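Local coordinates for protein glycoside Hydrolase (Bacteroides uniformis, PDB 5T99) that probably hydrolyses galactoside linkages during agarose breakdown, as a family 2 glycoside hydrolase with the galactose-mimicking d-galacto-isofagomine bound in its pocket, at residues K728-I733 / I791-E796; L716-K721 / T816-E821. All coordinates share one frame; numbering follows the deposited sequence. Where two conformers were deposited one is given.

Interaction 1: K728-I733 / I791-E796; sequences KDLSYI and IVQSDE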
loop_
_atom_site.group_PDB
_atom_site.type_symbol
_atom_site.label_atom_id
_atom_site.label_comp_id
_atom_site.label_asym_id
_atom_site.label_seq_id
_atom_site.Cartn_x
_atom_site.Cartn_y
_atom_site.Cartn_z
ATOM N N LYS A 728 12.387 13.468 5.129
ATOM C CA LYS A 728 11.559 12.272 4.923
ATOM C C LYS A 728 11.854 11.539 3.599
ATOM O O LYS A 728 11.787 10.303 3.537
ATOM C CB LYS A 728 10.080 12.681 4.995
ATOM C CG LYS A 728 9.777 13.641 6.142
ATOM C CD LYS A 728 8.349 14.178 6.104
ATOM C CE LYS A 728 8.152 15.229 5.014
ATOM N NZ LYS A 728 6.775 15.807 5.015
ATOM N N ASP A 729 12.180 12.300 2.556
ATOM C CA ASP A 729 12.387 11.768 1.207
ATOM C C ASP A 729 13.627 10.890 1.106
ATOM O O ASP A 729 14.603 11.109 1.816
ATOM C CB ASP A 729 12.511 12.950 0.233
ATOM C CG ASP A 729 12.241 12.577 -1.192
ATOM O OD1 ASP A 729 11.730 11.455 -1.461
ATOM O OD2 ASP A 729 12.537 13.431 -2.063
ATOM N N LEU A 730 13.578 9.911 0.206
ATOM C CA LEU A 730 14.550 8.828 0.150
ATOM C C LEU A 730 15.147 8.689 -1.235
ATOM O O LEU A 730 14.476 8.957 -2.221
ATOM C CB LEU A 730 13.862 7.497 0.478
ATOM C CG LEU A 730 13.034 7.386 1.757
ATOM C CD1 LEU A 730 12.204 6.111 1.755
ATOM C CD2 LEU A 730 13.937 7.431 2.980
ATOM N N SER A 731 16.399 8.251 -1.305
ATOM C CA SER A 731 16.933 7.658 -2.528
ATOM C C SER A 731 17.146 6.180 -2.263
ATOM O O SER A 731 17.706 5.809 -1.242
ATOM C CB SER A 731 18.240 8.316 -2.975
ATOM O OG SER A 731 18.565 7.928 -4.315
ATOM N N TYR A 732 16.654 5.347 -3.173
ATOM C CA TYR A 732 16.860 3.897 -3.145
ATOM C C TYR A 732 18.002 3.543 -4.104
ATOM O O TYR A 732 17.826 3.554 -5.332
ATOM C CB TYR A 732 15.582 3.154 -3.559
ATOM C CG TYR A 732 14.539 3.051 -2.468
ATOM C CD1 TYR A 732 14.361 1.864 -1.743
ATOM C CD2 TYR A 732 13.720 4.136 -2.159
ATOM C CE1 TYR A 732 13.397 1.768 -0.749
ATOM C CE2 TYR A 732 12.755 4.044 -1.164
ATOM C CZ TYR A 732 12.592 2.863 -0.465
ATOM O OH TYR A 732 11.625 2.802 0.513
ATOM N N ILE A 733 19.159 3.212 -3.536
ATOM C CA ILE A 733 20.367 2.938 -4.318
ATOM C C ILE A 733 20.585 1.434 -4.440
ATOM O O ILE A 733 20.960 0.776 -3.474
ATOM C CB ILE A 733 21.597 3.651 -3.699
ATOM C CG1 ILE A 733 21.366 5.169 -3.668
ATOM C CG2 ILE A 733 22.863 3.326 -4.485
ATOM C CD1 ILE A 733 22.243 5.923 -2.682
ATOM N N ILE A 791 19.349 2.565 1.412
ATOM C CA ILE A 791 18.341 3.620 1.457
ATOM C C ILE A 791 18.903 4.809 2.225
ATOM O O ILE A 791 19.244 4.689 3.389
ATOM C CB ILE A 791 17.009 3.123 2.086
ATOM C CG1 ILE A 791 16.502 1.875 1.345
ATOM C CG2 ILE A 791 15.945 4.216 2.016
ATOM C CD1 ILE A 791 15.374 1.138 2.040
ATOM N N VAL A 792 18.998 5.957 1.569
ATOM C CA VAL A 792 19.409 7.184 2.256
ATOM C C VAL A 792 18.244 8.162 2.322
ATOM O O VAL A 792 17.270 8.004 1.611
ATOM C CB VAL A 792 20.681 7.828 1.642
ATOM C CG1 VAL A 792 21.836 6.837 1.683
ATOM C CG2 VAL A 792 20.453 8.352 0.221
ATOM N N GLN A 793 18.368 9.149 3.207
ATOM C CA GLN A 793 17.313 10.099 3.516
ATOM C C GLN A 793 17.888 11.492 3.710
ATOM O O GLN A 793 18.941 11.642 4.310
ATOM C CB GLN A 793 16.607 9.679 4.796
ATOM C CG GLN A 793 15.352 10.481 5.112
ATOM C CD GLN A 793 14.515 9.831 6.194
ATOM O OE1 GLN A 793 13.371 9.430 5.962
ATOM N NE2 GLN A 793 15.077 9.729 7.382
ATOM N N SER A 794 17.180 12.510 3.229
ATOM C CA SER A 794 17.602 13.893 3.448
ATOM C C SER A 794 17.518 14.286 4.932
ATOM O O SER A 794 16.867 13.611 5.731
ATOM C CB SER A 794 16.764 14.861 2.596
ATOM O OG SER A 794 15.388 14.785 2.936
ATOM N N ASP A 795 18.226 15.356 5.286
ATOM C CA ASP A 795 18.042 16.045 6.564
ATOM C C ASP A 795 17.180 17.272 6.301
ATOM O O ASP A 795 17.345 17.948 5.275
ATOM C CB ASP A 795 19.380 16.495 7.169
ATOM C CG ASP A 795 20.189 15.352 7.749
ATOM O OD1 ASP A 795 21.428 15.510 7.837
ATOM O OD2 ASP A 795 19.604 14.317 8.133
ATOM N N GLU A 796 16.279 17.558 7.238
ATOM C CA GLU A 796 15.301 18.629 7.068
ATOM C C GLU A 796 16.001 19.981 6.874
ATOM O O GLU A 796 16.841 20.366 7.685
ATOM C CB GLU A 796 14.359 18.680 8.273
ATOM C CG GLU A 796 13.212 19.679 8.136
ATOM C CD GLU A 796 12.270 19.665 9.323
ATOM O OE1 GLU A 796 12.558 18.977 10.324
ATOM O OE2 GLU A 796 11.234 20.353 9.252
#
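Tyr732 and Ile791 lie alongside each other because their first torsions match: CG of Tyr732 (chi1 -79°) and CG1 of Ile791 (chi1 -55°) each stand opposite their own carbonyl carbon, which leaves the two side chains pointing the same way. Ile791 CD1 comes within 3.5 Å of Tyr732 CE1, and CG1 also approaches the CD1-CE1 side of the ring. The other branch, CG2, reaches over one ring face and also packs at 3.9 Å against Leu730 CD2, so one isoleucine joins two residues of the partner strand.

The side chains of Ser731 and Val792 project from the reverse face of this sheet. There Val792 CG2 sits 3.9 Å from Ser731 CB and makes an apolar contact with Ile733 CD1 at 4.2 Å.

An angle of 159° between the short strand segments shows an antiparallel pair. Ser731 and Val792 form its hydrogen-bonded pair: Ser731 N donates to Val792 O and Val792 N to Ser731 O, each over 3.1 Å. Leu730-Gln793 and Tyr732-Ile791 are the flanking non-hydrogen-bonded pairs. Beyond the strand ends, Ser794 N still bonds to Asp729 O, at 3.3 Å. The carboxylate of the buried Asp729 is held by several partners: OD1 accepts Leu730 N and forms a salt bridge with Arg720, while OD2 accepts Thr724 N.

The pair forms the middle of a four-stranded antiparallel sheet, with strand 713-718 flanking 730-738 and strand 761-766 flanking 787-793. Met802 and Ile804 of strand 800-807, in the facing sheet, pack on Val792, and Ile804 also touches Ile733; on the Leu730 and Tyr732 side, Met321 from a loop covers both.

Interaction 2: L716-K721 / T816-E821; sequences LIPDRK and TTINVE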
loop_
_atom_site.group_PDB
_atom_site.type_symbol
_atom_site.label_atom_id
_atom_site.label_comp_id
_atom_site.label_asym_id
_atom_site.label_seq_id
_atom_site.Cartn_x
_atom_site.Cartn_y
_atom_site.Cartn_z
ATOM N N LEU A 716 26.855 1.270 -7.918
ATOM C CA LEU A 716 25.744 1.894 -7.182
ATOM C C LEU A 716 24.811 2.591 -8.160
ATOM O O LEU A 716 25.269 3.394 -8.967
ATOM C CB LEU A 716 26.258 2.917 -6.161
ATOM C CG LEU A 716 27.187 2.393 -5.072
ATOM C CD1 LEU A 716 27.744 3.550 -4.256
ATOM C CD2 LEU A 716 26.492 1.396 -4.157
ATOM N N ILE A 717 23.515 2.290 -8.078
ATOM C CA ILE A 717 22.508 2.903 -8.968
ATOM C C ILE A 717 21.350 3.514 -8.153
ATOM O O ILE A 717 20.408 2.809 -7.776
ATOM C CB ILE A 717 21.981 1.902 -10.023
ATOM C CG1 ILE A 717 23.159 1.173 -10.683
ATOM C CG2 ILE A 717 21.132 2.623 -11.072
ATOM C CD1 ILE A 717 22.768 0.282 -11.840
ATOM N N PRO A 718 21.427 4.830 -7.870
ATOM C CA PRO A 718 20.297 5.516 -7.246
ATOM C C PRO A 718 19.105 5.579 -8.189
ATOM O O PRO A 718 19.287 5.828 -9.388
ATOM C CB PRO A 718 20.839 6.930 -6.979
ATOM C CG PRO A 718 22.327 6.817 -7.088
ATOM C CD PRO A 718 22.550 5.756 -8.110
ATOM N N ASP A 719 17.907 5.325 -7.664
ATOM C CA ASP A 719 16.690 5.481 -8.466
ATOM C C ASP A 719 16.411 6.963 -8.749
ATOM O O ASP A 719 15.927 7.298 -9.818
ATOM C CB ASP A 719 15.479 4.760 -7.840
ATOM C CG ASP A 719 15.036 5.343 -6.496
ATOM O OD1 ASP A 719 15.819 6.046 -5.813
ATOM O OD2 ASP A 719 13.886 5.053 -6.108
ATOM N N ARG A 720 16.754 7.831 -7.802
ATOM C CA ARG A 720 16.648 9.276 -7.973
ATOM C C ARG A 720 17.910 9.984 -7.458
ATOM O O ARG A 720 18.263 9.873 -6.273
ATOM C CB ARG A 720 15.403 9.790 -7.250
ATOM C CG ARG A 720 14.096 9.423 -7.948
ATOM C CD ARG A 720 12.945 10.278 -7.448
ATOM N NE ARG A 720 12.872 10.153 -6.006
ATOM C CZ ARG A 720 12.729 11.134 -5.114
ATOM N NH1 ARG A 720 12.553 12.408 -5.455
ATOM N NH2 ARG A 720 12.729 10.801 -3.825
ATOM N N LYS A 721 18.591 10.696 -8.361
ATOM C CA LYS A 721 19.802 11.450 -8.012
ATOM C C LYS A 721 19.494 12.787 -7.340
ATOM O O LYS A 721 20.397 13.403 -6.776
ATOM C CB LYS A 721 20.675 11.700 -9.248
ATOM C CG LYS A 721 21.299 10.449 -9.844
ATOM C CD LYS A 721 21.928 10.753 -11.197
ATOM C CE LYS A 721 22.918 9.674 -11.625
ATOM N NZ LYS A 721 24.192 9.719 -10.847
ATOM N N THR A 816 28.840 7.452 -5.043
ATOM C CA THR A 816 27.826 8.194 -5.799
ATOM C C THR A 816 27.358 9.367 -4.962
ATOM O O THR A 816 27.443 9.328 -3.725
ATOM C CB THR A 816 26.635 7.290 -6.236
ATOM O OG1 THR A 816 25.838 7.963 -7.219
ATOM C CG2 THR A 816 25.770 6.898 -5.055
ATOM N N THR A 817 26.884 10.406 -5.643
ATOM C CA THR A 817 26.356 11.593 -4.977
ATOM C C THR A 817 24.857 11.733 -5.214
ATOM O O THR A 817 24.371 11.552 -6.333
ATOM C CB THR A 817 27.066 12.885 -5.440
ATOM O OG1 THR A 817 28.471 12.760 -5.217
ATOM C CG2 THR A 817 26.553 14.107 -4.659
ATOM N N ILE A 818 24.137 12.058 -4.143
ATOM C CA ILE A 818 22.726 12.405 -4.221
ATOM C C ILE A 818 22.626 13.895 -3.899
ATOM O O ILE A 818 23.143 14.351 -2.872
ATOM C CB ILE A 818 21.867 11.574 -3.236
ATOM C CG1 ILE A 818 22.088 10.071 -3.432
ATOM C CG2 ILE A 818 20.393 11.913 -3.393
ATOM C CD1 ILE A 818 21.769 9.528 -4.815
ATOM N N ASN A 819 21.975 14.642 -4.791
ATOM C CA ASN A 819 21.755 16.074 -4.594
ATOM C C ASN A 819 20.420 16.319 -3.895
ATOM O O ASN A 819 19.414 15.699 -4.225
ATOM C CB ASN A 819 21.840 16.824 -5.927
ATOM C CG ASN A 819 23.274 17.050 -6.364
ATOM O OD1 ASN A 819 23.996 17.834 -5.756
ATOM N ND2 ASN A 819 23.698 16.353 -7.406
ATOM N N VAL A 820 20.431 17.233 -2.932
ATOM C CA VAL A 820 19.293 17.489 -2.063
ATOM C C VAL A 820 18.912 18.967 -2.227
ATOM O O VAL A 820 19.758 19.851 -2.027
ATOM C CB VAL A 820 19.645 17.131 -0.600
ATOM C CG1 VAL A 820 18.461 17.366 0.333
ATOM C CG2 VAL A 820 20.128 15.689 -0.520
ATOM N N GLU A 821 17.655 19.216 -2.606
ATOM C CA GLU A 821 17.152 20.554 -2.921
ATOM C C GLU A 821 15.972 20.950 -2.031
ATOM O O GLU A 821 15.373 20.101 -1.382
ATOM C CB GLU A 821 16.714 20.598 -4.379
ATOM C CG GLU A 821 17.851 20.440 -5.380
ATOM C CD GLU A 821 17.371 20.426 -6.825
ATOM O OE1 GLU A 821 16.143 20.475 -7.056
ATOM O OE2 GLU A 821 18.224 20.357 -7.733
#
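Pro718 packs on Ile818 where two sheets of a beta-sandwich, consistent with an immunoglobulin-like domain, meet near one edge of the sandwich. Strand 713-718 belongs to one sheet; after a short turn the chain enters the other, where strand 722-724 pairs in parallel with 814-821. The evidence for packing between sheets is geometric: the axes of 716-718 and 816-821 run 12° apart in direction but 8.3 Å apart in space, too far for backbone pairing.

The tight, apolar part is Ile818 on Pro718: Ile818 CD1 touches Pro718 CB at 3.5 Å and CG at 3.6 Å, its side chain crossing the pyrrolidine at a slant. Thr816 flanks this pair more loosely. With OG1 swung opposite the backbone N (chi1 -167°), its hydroxyl oxygen approaches the same Pro718 CG at 3.7 Å and, farther off, CD, while CG2 meets Leu716 CD1 at 4.0 Å. A glycine here removes both branches and would probably open a gap between Leu716 CD1 and the Pro718 ring.

The outer side is looser. Lys721 is exposed, and its NZ comes only to 4.4 Å from Thr816 OG1, a proximity that makes no bond. Its backbone is held more firmly: Lys721 O accepts Asn819 N at 2.8 Å, with an N-H...O angle of 158°.

How the interactions relate
Interaction 1 is a mostly buried pairing of adjacent antiparallel strands, whereas interaction 2 lies nearer the surface and joins one sheet to its partner. The first is held by three backbone hydrogen bonds; the second has a single one and otherwise relies on side-chain packing. Both involve the same sheet, since strands 713-718 and 730-738 are neighbours, and their centres are about 9 Å apart. Arg720 of 716-721 is shared with 728-733 through both its side chain and its carbonyl oxygen, which probably accepts a hydrogen bond from Ser731 OG. Ile818 CD1 also packs against that hydroxyl, connecting the facing sheet to the strand pair.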